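Local coordinates for enterobactin synthetase component F-related protein (Vibrio cholerae serotype O1, PDB 4OXI) that binds glycyl-adenosine-5'-phosphate as an adenylation domain and probably activates glycine with ATP for a lipopolysaccharide modification linked to antimicrobial peptide resistance, at residues 471-476 / 510-515; 498-503 / 562-567; 309-314 / 506-511. All blocks are in the same frame, centred on the assembly; numbering follows the deposited sequence.

Interaction 1 (471-476 / 510-515); sequences VKIAGQ and SGTVAF. With GAP (glycyl-adenosine-5'-phosphate), chain B.
In Ile473, chi1 of -62° sets the CG2 branch anti to the backbone N and CG1 anti to the carbonyl carbon; in Thr512, chi1 of 61° turns CG2 anti to its own carbonyl carbon, and the two side chains meet at about a right angle. The CG2 branch of Ile473 lies on the backbone of the facing segment, 3.6 Å from Gly511 CA. Its other branch carries CD1 to within 3.9 Å of Thr512 CG2, so both arms of the isoleucine are used. Ala474 adds a lighter touch at the margin, its CB 3.9 Å from Ser510 O. No hydrogen bond links the two segments; the contact is van der Waals packing, and the hydroxyl OG1 of Thr512 is bonded to Phe539 O.

The isoleucine is presented by a tight hairpin. Residues 473-476 form a type I' turn closed by Ile473 N to Gln476 O at 2.9 Å and Gln476 N to Ile473 O at 3.1 Å, with Ala474 and Gly475 both at positive phi. One residue before the turn, Lys472 reaches the ligand with a chain bent at chi2 and chi4. Its NZ donates to O5' of glycyl-adenosine-5'-phosphate at 2.9 Å and to O4' at 3.0 Å, and it is also bonded to Gly337 O. Sequence and position are consistent with the A8 hairpin of adenylate-forming enzymes, here brought against the active site.

Ile473 also packs on Val478 of the partner strand 476-479. Beyond Thr512, strand 512-516 runs beside strand 496-500, and its Val513 and Phe515 lie against helix 560-568.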
loop_
_atom_site.group_PDB
_atom_site.type_symbol
_atom_site.label_atom_id
_atom_site.label_comp_id
_atom_site.label_asym_id
_atom_site.label_seq_id
_atom_site.Cartn_x
_atom_site.Cartn_y
_atom_site.Cartn_z
ATOM N N VAL A 471 6.334 -10.664 8.153
ATOM C CA VAL A 471 5.018 -11.284 8.184
ATOM C C VAL A 471 3.981 -10.197 8.012
ATOM O O VAL A 471 4.302 -9.011 8.095
ATOM C CB VAL A 471 4.761 -11.997 9.536
ATOM C CG1 VAL A 471 5.737 -13.148 9.744
ATOM C CG2 VAL A 471 4.866 -11.012 10.686
ATOM N N LYS A 472 2.735 -10.594 7.777
ATOM C CA LYS A 472 1.632 -9.655 7.859
ATOM C C LYS A 472 0.911 -9.873 9.196
ATOM O O LYS A 472 0.606 -11.007 9.578
ATOM C CB LYS A 472 0.674 -9.852 6.671
ATOM C CG LYS A 472 1.050 -9.060 5.404
ATOM C CD LYS A 472 2.311 -9.609 4.736
ATOM C CE LYS A 472 2.946 -8.595 3.759
ATOM N NZ LYS A 472 1.974 -8.138 2.751
ATOM N N ILE A 473 0.670 -8.795 9.924
ATOM C CA ILE A 473 -0.099 -8.864 11.158
ATOM C C ILE A 473 -1.341 -8.026 10.920
ATOM O O ILE A 473 -1.218 -6.825 10.675
ATOM C CB ILE A 473 0.682 -8.265 12.361
ATOM C CG1 ILE A 473 1.977 -9.042 12.636
ATOM C CG2 ILE A 473 -0.203 -8.219 13.609
ATOM C CD1 ILE A 473 1.757 -10.551 12.812
ATOM N N ALA A 474 -2.523 -8.645 10.985
ATOM C CA ALA A 474 -3.769 -7.984 10.581
ATOM C C ALA A 474 -3.600 -7.286 9.226
ATOM O O ALA A 474 -3.959 -6.111 9.056
ATOM C CB ALA A 474 -4.231 -6.978 11.657
ATOM N N GLY A 475 -3.000 -7.988 8.275
ATOM C CA GLY A 475 -2.888 -7.455 6.922
ATOM C C GLY A 475 -1.802 -6.418 6.665
ATOM O O GLY A 475 -1.674 -5.936 5.537
ATOM N N GLN A 476 -1.020 -6.075 7.692
ATOM C CA GLN A 476 0.033 -5.071 7.551
ATOM C C GLN A 476 1.439 -5.680 7.629
ATOM O O GLN A 476 1.746 -6.464 8.536
ATOM C CB GLN A 476 -0.104 -4.021 8.639
ATOM C CG GLN A 476 -1.455 -3.345 8.697
ATOM C CD GLN A 476 -1.461 -2.241 9.741
ATOM O OE1 GLN A 476 -0.513 -1.454 9.826
ATOM N NE2 GLN A 476 -2.511 -2.191 10.558
ATOM N N SER A 510 -3.659 -12.070 13.514
ATOM C CA SER A 510 -4.313 -10.791 13.780
ATOM C C SER A 510 -3.538 -9.945 14.790
ATOM O O SER A 510 -3.900 -8.790 15.047
ATOM C CB SER A 510 -5.748 -11.014 14.279
ATOM O OG SER A 510 -5.775 -11.916 15.379
ATOM N N GLY A 511 -2.481 -10.518 15.365
ATOM C CA GLY A 511 -1.712 -9.839 16.403
ATOM C C GLY A 511 -0.394 -10.539 16.696
ATOM O O GLY A 511 -0.043 -11.529 16.033
ATOM N N THR A 512 0.342 -10.019 17.680
ATOM C CA THR A 512 1.578 -10.654 18.155
ATOM C C THR A 512 1.522 -10.867 19.665
ATOM O O THR A 512 0.766 -10.192 20.366
ATOM C CB THR A 512 2.838 -9.793 17.858
ATOM O OG1 THR A 512 2.734 -8.525 18.528
ATOM C CG2 THR A 512 3.014 -9.578 16.352
ATOM N N VAL A 513 2.323 -11.802 20.166
ATOM C CA VAL A 513 2.537 -11.902 21.604
ATOM C C VAL A 513 4.036 -11.916 21.896
ATOM O O VAL A 513 4.845 -12.320 21.050
ATOM C CB VAL A 513 1.845 -13.146 22.246
ATOM C CG1 VAL A 513 0.362 -13.170 21.929
ATOM C CG2 VAL A 513 2.495 -14.410 21.784
ATOM N N ALA A 514 4.413 -11.464 23.090
ATOM C CA ALA A 514 5.822 -11.407 23.447
ATOM C C ALA A 514 6.174 -12.411 24.552
ATOM O O ALA A 514 5.419 -12.569 25.513
ATOM C CB ALA A 514 6.198 -9.991 23.852
ATOM N N PHE A 515 7.305 -13.099 24.392
ATOM C CA PHE A 515 7.899 -13.909 25.455
ATOM C C PHE A 515 9.196 -13.264 25.900
ATOM O O PHE A 515 10.061 -12.961 25.075
ATOM C CB PHE A 515 8.204 -15.327 24.972
ATOM C CG PHE A 515 6.983 -16.134 24.655
ATOM C CD1 PHE A 515 6.429 -16.978 25.609
ATOM C CD2 PHE A 515 6.380 -16.049 23.404
ATOM C CE1 PHE A 515 5.301 -17.726 25.329
ATOM C CE2 PHE A 515 5.241 -16.800 23.111
ATOM C CZ PHE A 515 4.705 -17.641 24.079
HETATM N N GAP B . 2.038 -4.463 -2.716
HETATM C CA GAP B . 1.114 -5.459 -2.100
HETATM C C GAP B . 1.719 -5.869 -0.772
HETATM O O GAP B . 1.176 -6.653 -0.015
HETATM P PA GAP B . 3.853 -5.486 0.919
HETATM O O1A GAP B . 5.212 -4.945 0.553
HETATM O O2A GAP B . 3.089 -4.924 2.107
HETATM O O3A GAP B . 3.006 -5.293 -0.429
HETATM C "C5'" GAP B . 4.849 -7.790 0.161
HETATM O "O5'" GAP B . 4.033 -7.075 1.089
HETATM C "C4'" GAP B . 4.906 -9.245 0.579
HETATM O "O4'" GAP B . 3.578 -9.730 0.792
HETATM C "C3'" GAP B . 5.448 -10.156 -0.500
HETATM O "O3'" GAP B . 6.874 -10.174 -0.491
HETATM C "C2'" GAP B . 4.826 -11.491 -0.128
HETATM O "O2'" GAP B . 5.505 -12.060 0.981
HETATM C "C1'" GAP B . 3.487 -11.112 0.450
HETATM N N9 GAP B . 2.443 -11.275 -0.587
HETATM C C8 GAP B . 1.952 -10.293 -1.366
HETATM N N7 GAP B . 0.993 -10.766 -2.202
HETATM C C5 GAP B . 0.874 -12.090 -1.962
HETATM C C6 GAP B . 0.058 -13.194 -2.508
HETATM N N6 GAP B . -0.863 -12.964 -3.483
HETATM N N1 GAP B . 0.251 -14.428 -1.984
HETATM C C2 GAP B . 1.155 -14.664 -1.005
HETATM N N3 GAP B . 1.928 -13.701 -0.468
HETATM C C4 GAP B . 1.830 -12.419 -0.895
#

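Interaction 2 (498-503 / 562-567); sequences IVPWPL and ALQQQL
Val499, Trp501 and the side chains of Leu563, Gln564 and Leu567 form a helix-on-sheet contact at an edge strand of the three-stranded C-terminal sheet, where helix 560-568 lies across the end of strand 496-500. The axes of 498-500 and 562-567 come within 8.9 Å at an angle of 67°.

Val499 straddles two helix residues: its CG1 is 3.5 Å from Gln564 CG, while CG2 packs 3.8 Å from Leu563 CD1. Just past the strand, Trp501 has CG anti to its backbone N (chi1 -170°), which swings the indole over the helix. Leu567 CB sits over the centre of one face, 3.9 Å from the centroid of the six-membered ring, a CH-pi contact, and CD1 of the same leucine extends towards the five-membered ring. Pro502, which follows a cis peptide bond, places CB over the opposite face near the rim, so the ring is sandwiched. Gln564 O approaches Trp501 CZ3 obliquely at 3.4 Å.

One hydrogen bond joins the two segments. The extended chain of Gln564 carries NE2 to Pro500 O at 2.9 Å with an N-H...O angle of 162°; the acceptor lies in the plane of the amide and the donor in that of the carbonyl, good geometry on both sides. The side chain of Leu503 crosses that of Gln564 at about a right angle, with CD1 3.7 Å from NE2.

Leu563 and Leu567 also reach Phe515 and Val513 of the adjacent strand 512-516, whereas Ile498 points away from helix 560-568 and packs on helix 480-491: the sheet lies between the two helices.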
loop_
_atom_site.group_PDB
_atom_site.type_symbol
_atom_site.label_atom_id
_atom_site.label_comp_id
_atom_site.label_asym_id
_atom_site.label_seq_id
_atom_site.Cartn_x
_atom_site.Cartn_y
_atom_site.Cartn_z
ATOM N N ILE A 498 9.138 -12.818 19.557
ATOM C CA ILE A 498 7.864 -12.235 19.141
ATOM C C ILE A 498 7.152 -13.259 18.265
ATOM O O ILE A 498 7.728 -13.760 17.306
ATOM C CB ILE A 498 8.050 -10.915 18.373
ATOM C CG1 ILE A 498 8.935 -9.954 19.158
ATOM C CG2 ILE A 498 6.705 -10.268 18.068
ATOM C CD1 ILE A 498 8.303 -9.403 20.459
ATOM N N VAL A 499 5.910 -13.585 18.606
ATOM C CA VAL A 499 5.194 -14.652 17.924
ATOM C C VAL A 499 3.886 -14.126 17.354
ATOM O O VAL A 499 3.116 -13.486 18.072
ATOM C CB VAL A 499 4.866 -15.800 18.892
ATOM C CG1 VAL A 499 4.090 -16.877 18.178
ATOM C CG2 VAL A 499 6.141 -16.373 19.479
ATOM N N PRO A 500 3.639 -14.374 16.056
ATOM C CA PRO A 500 2.330 -14.053 15.471
ATOM C C PRO A 500 1.265 -14.912 16.137
ATOM O O PRO A 500 1.387 -16.141 16.116
ATOM C CB PRO A 500 2.482 -14.474 14.007
ATOM C CG PRO A 500 3.974 -14.444 13.757
ATOM C CD PRO A 500 4.580 -14.906 15.053
ATOM N N TRP A 501 0.246 -14.273 16.703
ATOM C CA TRP A 501 -0.808 -14.965 17.442
ATOM C C TRP A 501 -1.899 -13.970 17.825
ATOM O O TRP A 501 -1.588 -12.853 18.235
ATOM C CB TRP A 501 -0.241 -15.594 18.719
ATOM C CG TRP A 501 -1.218 -16.504 19.360
ATOM C CD1 TRP A 501 -2.106 -16.201 20.363
ATOM C CD2 TRP A 501 -1.449 -17.873 19.013
ATOM N NE1 TRP A 501 -2.870 -17.309 20.656
ATOM C CE2 TRP A 501 -2.485 -18.347 19.841
ATOM C CE3 TRP A 501 -0.882 -18.743 18.075
ATOM C CZ2 TRP A 501 -2.957 -19.661 19.765
ATOM C CZ3 TRP A 501 -1.354 -20.047 17.997
ATOM C CH2 TRP A 501 -2.380 -20.492 18.837
ATOM N N PRO A 502 -3.181 -14.372 17.728
ATOM C CA PRO A 502 -3.671 -15.690 17.289
ATOM C C PRO A 502 -3.683 -15.870 15.772
ATOM O O PRO A 502 -3.513 -14.911 15.017
ATOM C CB PRO A 502 -5.110 -15.735 17.831
ATOM C CG PRO A 502 -5.519 -14.287 17.964
ATOM C CD PRO A 502 -4.266 -13.492 18.210
ATOM N N LEU A 503 -3.865 -17.111 15.339
ATOM C CA LEU A 503 -3.941 -17.424 13.923
ATOM C C LEU A 503 -5.362 -17.846 13.570
ATOM O O LEU A 503 -6.038 -18.519 14.354
ATOM C CB LEU A 503 -2.969 -18.546 13.572
ATOM C CG LEU A 503 -1.509 -18.357 13.979
ATOM C CD1 LEU A 503 -0.680 -19.562 13.554
ATOM C CD2 LEU A 503 -0.935 -17.076 13.386
ATOM N N ALA A 562 6.601 -23.946 17.895
ATOM C CA ALA A 562 6.445 -24.589 19.203
ATOM C C ALA A 562 5.762 -23.647 20.194
ATOM O O ALA A 562 4.902 -24.059 20.983
ATOM C CB ALA A 562 7.796 -25.045 19.733
ATOM N N LEU A 563 6.150 -22.376 20.145
ATOM C CA LEU A 563 5.508 -21.359 20.961
ATOM C C LEU A 563 4.037 -21.215 20.545
ATOM O O LEU A 563 3.156 -21.048 21.395
ATOM C CB LEU A 563 6.270 -20.035 20.857
ATOM C CG LEU A 563 7.629 -20.006 21.569
ATOM C CD1 LEU A 563 8.469 -18.817 21.126
ATOM C CD2 LEU A 563 7.433 -19.977 23.090
ATOM N N GLN A 564 3.770 -21.310 19.242
ATOM C CA GLN A 564 2.393 -21.282 18.752
ATOM C C GLN A 564 1.597 -22.473 19.294
ATOM O O GLN A 564 0.484 -22.301 19.804
ATOM C CB GLN A 564 2.350 -21.177 17.219
ATOM C CG GLN A 564 2.786 -19.786 16.753
ATOM C CD GLN A 564 2.905 -19.611 15.252
ATOM O OE1 GLN A 564 3.302 -20.519 14.528
ATOM N NE2 GLN A 564 2.575 -18.413 14.782
ATOM N N GLN A 565 2.191 -23.662 19.228
ATOM C CA GLN A 565 1.566 -24.863 19.777
ATOM C C GLN A 565 1.288 -24.693 21.265
ATOM O O GLN A 565 0.214 -25.057 21.753
ATOM C CB GLN A 565 2.456 -26.089 19.562
ATOM C CG GLN A 565 2.852 -26.349 18.121
ATOM C CD GLN A 565 3.785 -27.542 17.979
ATOM O OE1 GLN A 565 3.665 -28.531 18.711
ATOM N NE2 GLN A 565 4.727 -27.454 17.038
ATOM N N GLN A 566 2.255 -24.136 21.988
ATOM C CA GLN A 566 2.083 -23.938 23.423
ATOM C C GLN A 566 0.925 -23.008 23.706
ATOM O O GLN A 566 0.090 -23.295 24.560
ATOM C CB GLN A 566 3.354 -23.398 24.066
ATOM C CG GLN A 566 3.147 -23.010 25.527
ATOM C CD GLN A 566 4.448 -22.847 26.286
ATOM O OE1 GLN A 566 5.491 -23.378 25.887
ATOM N NE2 GLN A 566 4.393 -22.109 27.391
ATOM N N LEU A 567 0.873 -21.895 22.979
ATOM C CA LEU A 567 -0.198 -20.913 23.142
ATOM C C LEU A 567 -1.584 -21.501 22.844
ATOM O O LEU A 567 -2.575 -21.134 23.484
ATOM C CB LEU A 567 0.059 -19.702 22.247
ATOM C CG LEU A 567 1.183 -18.766 22.670
ATOM C CD1 LEU A 567 1.590 -17.883 21.503
ATOM C CD2 LEU A 567 0.721 -17.923 23.828
#

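Interaction 3 (309-314 / 506-511); sequences VPTVIE and SGYASG
Glu314 and Tyr508 cross obliquely, the carboxylate and the phenol ring being turned 65° against each other, with OE2 3.2 Å from Tyr508 CD2. Ser506 completes the cluster: its CB stands over the centre of one ring face, 3.7 Å above the plane. From there its OG donates to Glu314 OE1 at 2.5 Å, a doubtfully short distance. The same OE1 takes the backbone N of Ser506 at 3.2 Å, on the syn side and 19° out of the carboxylate plane, with a bent N-H...O angle of 137°. The second oxygen, OE2, is bonded to Ser504 OG, so one loop satisfies both ends of this buried carboxylate.

Pro310 meets the far end of the tyrosine at about a right angle, its CG 3.5 Å from Tyr508 OH. That hydroxyl is bonded to Ala339 O; the Thr311 side chain runs past that of Tyr508 in the opposite direction, its OG1 bonded to Gln338 OE1.

This is an interdomain contact: residues 310-314, leading into and along helix 311-318 of the large AMP-binding part, dock on the 501-511 loop of the small C-terminal domain, consistent with the thioester-forming conformation of adenylate-forming enzymes, their A8 hairpin facing the active site.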
loop_
_atom_site.group_PDB
_atom_site.type_symbol
_atom_site.label_atom_id
_atom_site.label_comp_id
_atom_site.label_asym_id
_atom_site.label_seq_id
_atom_site.Cartn_x
_atom_site.Cartn_y
_atom_site.Cartn_z
ATOM N N VAL A 309 -6.514 -7.107 1.127
ATOM C CA VAL A 309 -5.880 -8.326 1.619
ATOM C C VAL A 309 -6.986 -9.374 1.760
ATOM O O VAL A 309 -8.163 -9.022 1.896
ATOM C CB VAL A 309 -5.174 -8.106 2.979
ATOM C CG1 VAL A 309 -3.934 -7.240 2.805
ATOM C CG2 VAL A 309 -6.135 -7.468 4.006
ATOM N N PRO A 310 -6.626 -10.661 1.698
ATOM C CA PRO A 310 -7.654 -11.708 1.744
ATOM C C PRO A 310 -8.237 -11.952 3.148
ATOM O O PRO A 310 -9.177 -12.733 3.287
ATOM C CB PRO A 310 -6.904 -12.950 1.250
ATOM C CG PRO A 310 -5.460 -12.667 1.537
ATOM C CD PRO A 310 -5.309 -11.195 1.306
ATOM N N THR A 311 -7.689 -11.292 4.163
ATOM C CA THR A 311 -8.255 -11.311 5.510
ATOM C C THR A 311 -9.707 -10.879 5.450
ATOM O O THR A 311 -10.552 -11.346 6.217
ATOM C CB THR A 311 -7.496 -10.331 6.435
ATOM O OG1 THR A 311 -6.165 -10.810 6.637
ATOM C CG2 THR A 311 -8.164 -10.232 7.785
ATOM N N VAL A 312 -9.995 -9.975 4.527
ATOM C CA VAL A 312 -11.346 -9.460 4.384
ATOM C C VAL A 312 -12.371 -10.584 4.175
ATOM O O VAL A 312 -13.495 -10.504 4.673
ATOM C CB VAL A 312 -11.386 -8.402 3.275
ATOM C CG1 VAL A 312 -12.772 -8.280 2.663
ATOM C CG2 VAL A 312 -10.909 -7.062 3.839
ATOM N N ILE A 313 -11.967 -11.646 3.478
ATOM C CA ILE A 313 -12.864 -12.773 3.219
ATOM C C ILE A 313 -13.179 -13.516 4.508
ATOM O O ILE A 313 -14.324 -13.894 4.749
ATOM C CB ILE A 313 -12.262 -13.778 2.228
ATOM C CG1 ILE A 313 -11.860 -13.075 0.926
ATOM C CG2 ILE A 313 -13.252 -14.917 1.960
ATOM C CD1 ILE A 313 -10.958 -13.938 0.017
ATOM N N GLU A 314 -12.161 -13.725 5.336
ATOM C CA GLU A 314 -12.357 -14.429 6.597
ATOM C C GLU A 314 -13.296 -13.652 7.494
ATOM O O GLU A 314 -14.204 -14.217 8.110
ATOM C CB GLU A 314 -11.028 -14.636 7.307
ATOM C CG GLU A 314 -10.230 -15.784 6.747
ATOM C CD GLU A 314 -9.159 -16.247 7.710
ATOM O OE1 GLU A 314 -8.963 -17.479 7.843
ATOM O OE2 GLU A 314 -8.525 -15.373 8.337
ATOM N N SER A 506 -6.941 -19.874 8.197
ATOM C CA SER A 506 -6.129 -19.696 7.000
ATOM C C SER A 506 -4.674 -19.414 7.343
ATOM O O SER A 506 -3.841 -19.247 6.451
ATOM C CB SER A 506 -6.688 -18.575 6.121
ATOM O OG SER A 506 -8.087 -18.728 5.917
ATOM N N GLY A 507 -4.367 -19.363 8.636
ATOM C CA GLY A 507 -3.019 -19.060 9.082
ATOM C C GLY A 507 -2.695 -17.573 9.151
ATOM O O GLY A 507 -1.530 -17.205 9.293
ATOM N N TYR A 508 -3.706 -16.712 9.053
ATOM C CA TYR A 508 -3.469 -15.270 9.136
ATOM C C TYR A 508 -3.403 -14.854 10.606
ATOM O O TYR A 508 -4.262 -15.235 11.400
ATOM C CB TYR A 508 -4.570 -14.464 8.412
ATOM C CG TYR A 508 -4.828 -14.840 6.955
ATOM C CD1 TYR A 508 -3.826 -15.386 6.153
ATOM C CD2 TYR A 508 -6.082 -14.647 6.385
ATOM C CE1 TYR A 508 -4.074 -15.729 4.823
ATOM C CE2 TYR A 508 -6.341 -14.988 5.062
ATOM C CZ TYR A 508 -5.337 -15.526 4.291
ATOM O OH TYR A 508 -5.592 -15.858 2.986
ATOM N N ALA A 509 -2.375 -14.083 10.957
ATOM C CA ALA A 509 -2.178 -13.577 12.317
ATOM C C ALA A 509 -2.827 -12.218 12.488
ATOM O O ALA A 509 -2.562 -11.305 11.711
ATOM C CB ALA A 509 -0.684 -13.472 12.636
ATOM N N SER A 510 -3.659 -12.070 13.514
ATOM C CA SER A 510 -4.313 -10.791 13.780
ATOM C C SER A 510 -3.538 -9.945 14.790
ATOM O O SER A 510 -3.900 -8.790 15.047
ATOM C CB SER A 510 -5.748 -11.014 14.279
ATOM O OG SER A 510 -5.775 -11.916 15.379
ATOM N N GLY A 511 -2.481 -10.518 15.365
ATOM C CA GLY A 511 -1.712 -9.839 16.403
ATOM C C GLY A 511 -0.394 -10.539 16.696
ATOM O O GLY A 511 -0.043 -11.529 16.033
#

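In the fold
Along the chain the segments come in the order 309-314, 471-476, 498-503, 506-511, 510-515 and 562-567, so all but the first lie in the C-terminal part. Interactions 1 and 2 have centres 10 Å apart and share one sheet, in which strands 496-500 and 512-516 are neighbours; Val513 N to Val499 O is a probable hydrogen bond between them. Interactions 1 and 3, with centres 11 Å apart, overlap at Ser510 and Gly511, which carry contacts in interaction 1 alone, and Ala474 N probably bonds to Ala509 O. Interactions 2 and 3 lie 15 Å apart. The contacts thus form a continuous path from the C-terminal helix through the small sheet to the ligand-binding hairpin and large domain.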